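Local coordinates for protein major mite allergen Der p 23 (Dermatophagoides pteronyssinus, PDB 4ZCE) that is a major house dust mite allergen recognised by IgE, a secreted peritrophin-like protein that has a chitin-binding type-2 domain but does not bind chitin in vitro, at residues 8-13 and 26-31; 19-24 and 39-44. One frame throughout, in Å; residues are numbered along the deposited sequence.

Contact 1: 8-13 and 26-31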
loop_
_atom_site.group_PDB
_atom_site.type_symbol
_atom_site.label_atom_id
_atom_site.label_comp_id
_atom_site.label_asym_id
_atom_site.label_seq_id
_atom_site.Cartn_x
_atom_site.Cartn_y
_atom_site.Cartn_z
ATOM N N PRO A 8 17.157 7.156 -2.553
ATOM C CA PRO A 8 18.181 7.369 -1.517
ATOM C C PRO A 8 18.903 6.090 -1.085
ATOM O O PRO A 8 20.002 6.150 -0.531
ATOM C CB PRO A 8 17.383 7.935 -0.348
ATOM C CG PRO A 8 16.117 8.420 -0.931
ATOM C CD PRO A 8 15.814 7.429 -2.021
ATOM N N SER A 9 18.297 4.941 -1.357
ATOM C CA SER A 9 18.902 3.664 -1.030
ATOM C C SER A 9 18.649 2.706 -2.174
ATOM O O SER A 9 17.751 2.915 -2.983
ATOM C CB SER A 9 18.302 3.114 0.265
ATOM O OG SER A 9 18.291 4.109 1.277
ATOM N N ARG A 10 19.407 1.630 -2.196
ATOM C CA ARG A 10 19.324 0.649 -3.237
ATOM C C ARG A 10 17.925 0.021 -3.267
ATOM O O ARG A 10 17.384 -0.194 -4.289
ATOM C CB ARG A 10 20.413 -0.435 -3.031
ATOM C CG ARG A 10 20.411 -1.500 -4.057
ATOM C CD ARG A 10 21.528 -2.503 -3.786
ATOM N NE ARG A 10 21.526 -3.482 -4.811
ATOM C CZ ARG A 10 21.882 -4.737 -4.608
ATOM N NH1 ARG A 10 22.287 -5.134 -3.403
ATOM N NH2 ARG A 10 21.816 -5.578 -5.599
ATOM N N PHE A 11 17.451 -0.301 -2.081
ATOM C CA PHE A 11 16.122 -0.858 -1.833
ATOM C C PHE A 11 15.451 -0.014 -0.774
ATOM O O PHE A 11 16.079 0.396 0.197
ATOM C CB PHE A 11 16.221 -2.306 -1.344
ATOM C CG PHE A 11 16.811 -3.230 -2.358
ATOM C CD1 PHE A 11 16.081 -3.623 -3.455
ATOM C CD2 PHE A 11 18.111 -3.685 -2.224
ATOM C CE1 PHE A 11 16.627 -4.463 -4.403
ATOM C CE2 PHE A 11 18.655 -4.529 -3.167
ATOM C CZ PHE A 11 17.911 -4.916 -4.256
ATOM N N GLY A 12 14.164 0.260 -0.945
ATOM C CA GLY A 12 13.459 1.011 0.068
ATOM C C GLY A 12 12.110 1.516 -0.382
ATOM O O GLY A 12 11.772 1.463 -1.572
ATOM N N TYR A 13 11.350 1.994 0.596
ATOM C CA TYR A 13 10.035 2.578 0.399
ATOM C C TYR A 13 10.108 4.003 0.900
ATOM O O TYR A 13 10.518 4.235 2.041
ATOM C CB TYR A 13 8.983 1.823 1.217
ATOM C CG TYR A 13 8.691 0.439 0.699
ATOM C CD1 TYR A 13 9.576 -0.609 0.926
ATOM C CD2 TYR A 13 7.537 0.178 -0.020
ATOM C CE1 TYR A 13 9.314 -1.882 0.432
ATOM C CE2 TYR A 13 7.267 -1.092 -0.520
ATOM C CZ TYR A 13 8.156 -2.112 -0.287
ATOM O OH TYR A 13 7.862 -3.361 -0.792
ATOM N N CYS A 26 11.987 1.585 -4.299
ATOM C CA CYS A 26 13.300 1.500 -4.926
ATOM C C CYS A 26 13.788 0.056 -4.938
ATOM O O CYS A 26 13.703 -0.653 -3.935
ATOM C CB CYS A 26 14.310 2.394 -4.203
ATOM S SG CYS A 26 14.011 4.176 -4.470
ATOM N N SER A 27 14.280 -0.360 -6.099
ATOM C CA SER A 27 14.906 -1.663 -6.268
ATOM C C SER A 27 16.128 -1.468 -7.172
ATOM O O SER A 27 15.997 -0.989 -8.306
ATOM C CB SER A 27 13.907 -2.636 -6.891
ATOM O OG SER A 27 14.495 -3.915 -7.050
ATOM N N ASN A 28 17.300 -1.833 -6.653
ATOM C CA ASN A 28 18.568 -1.589 -7.341
ATOM C C ASN A 28 18.667 -0.138 -7.810
ATOM O O ASN A 28 19.050 0.139 -8.952
ATOM C CB ASN A 28 18.762 -2.559 -8.512
ATOM C CG ASN A 28 18.976 -3.989 -8.052
ATOM O OD1 ASN A 28 19.549 -4.221 -6.998
ATOM N ND2 ASN A 28 18.517 -4.951 -8.838
ATOM N N TRP A 29 18.299 0.778 -6.914
ATOM C CA TRP A 29 18.392 2.224 -7.153
ATOM C C TRP A 29 17.444 2.774 -8.226
ATOM O O TRP A 29 17.541 3.958 -8.581
ATOM C CB TRP A 29 19.842 2.651 -7.466
ATOM C CG TRP A 29 20.840 2.353 -6.347
ATOM C CD1 TRP A 29 21.695 1.285 -6.264
ATOM C CD2 TRP A 29 21.065 3.133 -5.167
ATOM N NE1 TRP A 29 22.433 1.359 -5.113
ATOM C CE2 TRP A 29 22.071 2.482 -4.419
ATOM C CE3 TRP A 29 20.520 4.321 -4.671
ATOM C CZ2 TRP A 29 22.533 2.977 -3.205
ATOM C CZ3 TRP A 29 20.979 4.810 -3.463
ATOM C CH2 TRP A 29 21.975 4.138 -2.744
ATOM N N GLU A 30 16.536 1.936 -8.732
ATOM C CA GLU A 30 15.515 2.369 -9.684
ATOM C C GLU A 30 14.183 2.479 -8.949
ATOM O O GLU A 30 13.839 1.607 -8.144
ATOM C CB GLU A 30 15.378 1.365 -10.829
ATOM N N ALA A 31 13.420 3.527 -9.251
ATOM C CA ALA A 31 12.178 3.804 -8.532
ATOM C C ALA A 31 10.923 3.489 -9.342
ATOM O O ALA A 31 10.869 3.711 -10.554
ATOM C CB ALA A 31 12.143 5.252 -8.089
#
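In this peritrophin-A (chitin-binding type-2) domain, residues 8-13 lead into the edge strand 12-15 of a three-stranded antiparallel sheet and run alongside the type I' turn Ser-27 to Glu-30, which joins strands 22-27 and 30-35. Gly-12 and Cys-26 form an antiparallel hydrogen-bonded pair; Cys-26 N gives a straight bond to Gly-12 O (2.7 Å), while Gly-12 N meets Cys-26 O from above the carbonyl plane. The backbone angles of Gly-12 would press a CB against the preceding carbonyl, so glycine suits the site. Arg-10 runs along the turn with CG anti to its backbone N (chi1 180°). Its CB lies over one face of the Trp-29 indole, 3.4 Å from Trp-29 NE1, and its CA makes a CH-pi contact with the five-membered ring. CG touches both Trp-29 NE1 and Asn-28 CA; CD passes 4.1 Å from Asn-28 OD1, which accepts a weak bond each from NE and NH2, with CZ facing it between them. The guanidinium and amide planes are 20° apart, and Phe-11 CE2 sits over one guanidinium face. Cys-26 SG is disulfide-bonded to Cys-7. At the turn, Trp-29 N points along a lone pair of Arg-10 O, 2.9 Å away, with an N-H...O angle of 176°.

Contact 2: 19-24 and 39-44. With EDO (1,2-ethanediol), chain C.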
loop_
_atom_site.group_PDB
_atom_site.type_symbol
_atom_site.label_atom_id
_atom_site.label_comp_id
_atom_site.label_asym_id
_atom_site.label_seq_id
_atom_site.Cartn_x
_atom_site.Cartn_y
_atom_site.Cartn_z
ATOM N N ASP A 19 2.432 14.166 -2.840
ATOM C CA ASP A 19 1.130 13.537 -2.674
ATOM C C ASP A 19 1.166 12.554 -1.501
ATOM O O ASP A 19 1.902 11.588 -1.540
ATOM C CB ASP A 19 0.756 12.817 -3.969
ATOM C CG ASP A 19 -0.667 12.336 -3.989
ATOM O OD1 ASP A 19 -1.255 12.080 -2.909
ATOM O OD2 ASP A 19 -1.203 12.191 -5.112
ATOM N N PRO A 20 0.382 12.807 -0.441
ATOM C CA PRO A 20 0.413 11.905 0.715
ATOM C C PRO A 20 -0.221 10.542 0.436
ATOM O O PRO A 20 -0.146 9.660 1.290
ATOM C CB PRO A 20 -0.415 12.656 1.755
ATOM C CG PRO A 20 -1.392 13.448 0.937
ATOM C CD PRO A 20 -0.624 13.879 -0.272
ATOM N N HIS A 21 -0.844 10.387 -0.730
ATOM C CA HIS A 21 -1.472 9.126 -1.117
ATOM C C HIS A 21 -0.546 8.246 -1.950
ATOM O O HIS A 21 -0.946 7.166 -2.378
ATOM C CB HIS A 21 -2.741 9.380 -1.926
ATOM C CG HIS A 21 -3.698 10.309 -1.252
ATOM N ND1 HIS A 21 -3.831 11.627 -1.624
ATOM C CD2 HIS A 21 -4.548 10.112 -0.217
ATOM C CE1 HIS A 21 -4.735 12.208 -0.846
ATOM N NE2 HIS A 21 -5.175 11.314 0.018
ATOM N N LYS A 22 0.674 8.712 -2.211
ATOM C CA LYS A 22 1.575 7.982 -3.099
ATOM C C LYS A 22 2.906 7.748 -2.408
ATOM O O LYS A 22 3.180 8.296 -1.344
ATOM C CB LYS A 22 1.769 8.743 -4.413
ATOM C CG LYS A 22 0.456 8.941 -5.183
ATOM C CD LYS A 22 0.691 9.562 -6.541
ATOM C CE LYS A 22 -0.612 9.762 -7.290
ATOM N NZ LYS A 22 -0.405 10.322 -8.637
ATOM N N PHE A 23 3.721 6.897 -3.020
ATOM C CA PHE A 23 5.060 6.616 -2.517
ATOM C C PHE A 23 5.914 6.032 -3.628
ATOM O O PHE A 23 5.434 5.786 -4.735
ATOM C CB PHE A 23 4.991 5.668 -1.305
ATOM C CG PHE A 23 4.351 4.324 -1.588
ATOM C CD1 PHE A 23 2.978 4.193 -1.649
ATOM C CD2 PHE A 23 5.126 3.187 -1.776
ATOM C CE1 PHE A 23 2.391 2.957 -1.896
ATOM C CE2 PHE A 23 4.522 1.944 -2.009
ATOM C CZ PHE A 23 3.167 1.844 -2.063
ATOM N N TYR A 24 7.189 5.824 -3.334
ATOM C CA TYR A 24 8.120 5.249 -4.279
ATOM C C TYR A 24 8.733 3.974 -3.716
ATOM O O TYR A 24 9.085 3.901 -2.541
ATOM C CB TYR A 24 9.236 6.245 -4.618
ATOM C CG TYR A 24 8.759 7.445 -5.404
ATOM C CD1 TYR A 24 8.437 8.631 -4.759
ATOM C CD2 TYR A 24 8.634 7.395 -6.786
ATOM C CE1 TYR A 24 8.006 9.749 -5.473
ATOM C CE2 TYR A 24 8.211 8.504 -7.506
ATOM C CZ TYR A 24 7.891 9.674 -6.842
ATOM O OH TYR A 24 7.461 10.764 -7.578
ATOM N N ASN A 39 -8.615 5.378 0.741
ATOM C CA ASN A 39 -8.215 6.744 1.069
ATOM C C ASN A 39 -7.003 6.754 1.982
ATOM O O ASN A 39 -6.735 7.757 2.652
ATOM C CB ASN A 39 -9.363 7.504 1.745
ATOM C CG ASN A 39 -10.505 7.806 0.796
ATOM O OD1 ASN A 39 -10.343 7.788 -0.430
ATOM N ND2 ASN A 39 -11.675 8.107 1.364
ATOM N N THR A 40 -6.275 5.643 2.036
ATOM C CA THR A 40 -5.123 5.593 2.923
ATOM C C THR A 40 -4.013 6.508 2.446
ATOM O O THR A 40 -3.978 6.926 1.286
ATOM C CB THR A 40 -4.565 4.152 3.144
ATOM O OG1 THR A 40 -4.047 3.618 1.920
ATOM C CG2 THR A 40 -5.655 3.242 3.681
ATOM N N ARG A 41 -3.093 6.792 3.370
ATOM C CA ARG A 41 -1.995 7.721 3.145
ATOM C C ARG A 41 -0.681 7.074 3.559
ATOM O O ARG A 41 -0.651 6.224 4.445
ATOM C CB ARG A 41 -2.225 9.009 3.947
ATOM C CG ARG A 41 -3.258 9.942 3.332
ATOM C CD ARG A 41 -3.492 11.195 4.175
ATOM N NE ARG A 41 -4.491 12.071 3.557
ATOM C CZ ARG A 41 -4.477 13.402 3.616
ATOM N NH1 ARG A 41 -3.512 14.045 4.266
ATOM N NH2 ARG A 41 -5.429 14.093 3.008
ATOM N N TRP A 42 0.410 7.490 2.918
ATOM C CA TRP A 42 1.710 6.890 3.165
ATOM C C TRP A 42 2.177 7.251 4.552
ATOM O O TRP A 42 2.093 8.411 4.957
ATOM C CB TRP A 42 2.739 7.374 2.153
ATOM C CG TRP A 42 4.044 6.730 2.380
ATOM C CD1 TRP A 42 5.183 7.319 2.823
ATOM C CD2 TRP A 42 4.339 5.337 2.235
ATOM N NE1 TRP A 42 6.184 6.384 2.949
ATOM C CE2 TRP A 42 5.691 5.158 2.584
ATOM C CE3 TRP A 42 3.596 4.228 1.826
ATOM C CZ2 TRP A 42 6.306 3.922 2.546
ATOM C CZ3 TRP A 42 4.210 3.009 1.780
ATOM C CH2 TRP A 42 5.557 2.862 2.132
ATOM N N ASN A 43 2.635 6.241 5.278
ATOM C CA ASN A 43 3.131 6.373 6.645
ATOM C C ASN A 43 4.622 6.038 6.621
ATOM O O ASN A 43 5.011 4.870 6.558
ATOM C CB ASN A 43 2.326 5.420 7.546
ATOM C CG ASN A 43 2.837 5.358 8.986
ATOM O OD1 ASN A 43 3.925 5.821 9.309
ATOM N ND2 ASN A 43 2.044 4.749 9.854
ATOM N N GLU A 44 5.455 7.077 6.613
ATOM C CA GLU A 44 6.904 6.926 6.477
ATOM C C GLU A 44 7.497 6.054 7.572
ATOM O O GLU A 44 8.380 5.229 7.329
ATOM C CB GLU A 44 7.566 8.304 6.568
ATOM C CG GLU A 44 7.293 9.179 5.379
ATOM C CD GLU A 44 8.154 10.434 5.354
ATOM O OE1 GLU A 44 7.576 11.541 5.424
ATOM O OE2 GLU A 44 9.395 10.311 5.239
HETATM C C1 EDO C . 1.122 7.051 -9.325
HETATM O O1 EDO C . 1.484 8.334 -9.806
HETATM C C2 EDO C . -0.147 6.773 -10.078
HETATM O O2 EDO C . -0.031 5.445 -10.537
HETATM O O HOH W 1 1.250 10.731 3.880
#
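Phe-23 holds CG in the crowded position between its backbone N and carbonyl carbon (chi1 60°), whereas Trp-42 places CG anti to its backbone N (chi1 -178°); together these rotations bring the two rings face to face. The result is an offset stack of phenyl on the six-membered indole ring, with centroids 4.3 Å apart and planes at 14°. Trp-42 CZ3 lies over the centre of the phenyl, and Phe-23 CB makes a CH-pi contact with the same indole face. Beside the stack, the Asp-19 to Lys-22 type I turn offers Pro-20 O to Trp-42 N, 2.8 Å away and nearly along the C=O axis. A water bridges Pro-20 O to Trp-42 O. Asp-19 OD1 accepts from His-21 N (2.8 Å), forming an Asx turn, and from His-21 ND1 (2.9 Å) through its syn lone pair. The imidazole edge meets Thr-40 O in plane at CD2, while the extended Arg-41 chain runs alongside. Pro-20 CG lies over one guanidinium face. Thus the stack joins strand 22-27 to strand 42-43, and the backbone bond ties the preceding turn to Trp-42; the carboxylate of Asp-19 probably favours a positive charge on His-21, although nearby Arg-41 would oppose it.

In the fold
Contacts 1 and 2 lie on opposite sides of the small domain, their centres about 17 Å apart, and share strand 22-27: contact 2 uses its start and contact 1 its end. Their segments alternate along the chain. Tyr-13 connects them, with Tyr-13 CB 3.7 Å from Trp-42 CZ2 and Tyr-13 CD2 4.0 Å from Phe-23 CE2, so the edge strand beginning in contact 1 reaches the aromatic stack of contact 2. In the crystal assembly, Tyr-13 also meets Phe-11 of the second subunit. Residues 12-50, important for IgE binding, include all of contact 2 and much of contact 1. The 1,2-ethanediol, probably from the crystallisation liquor, is held by Lys-22 and Asp-35.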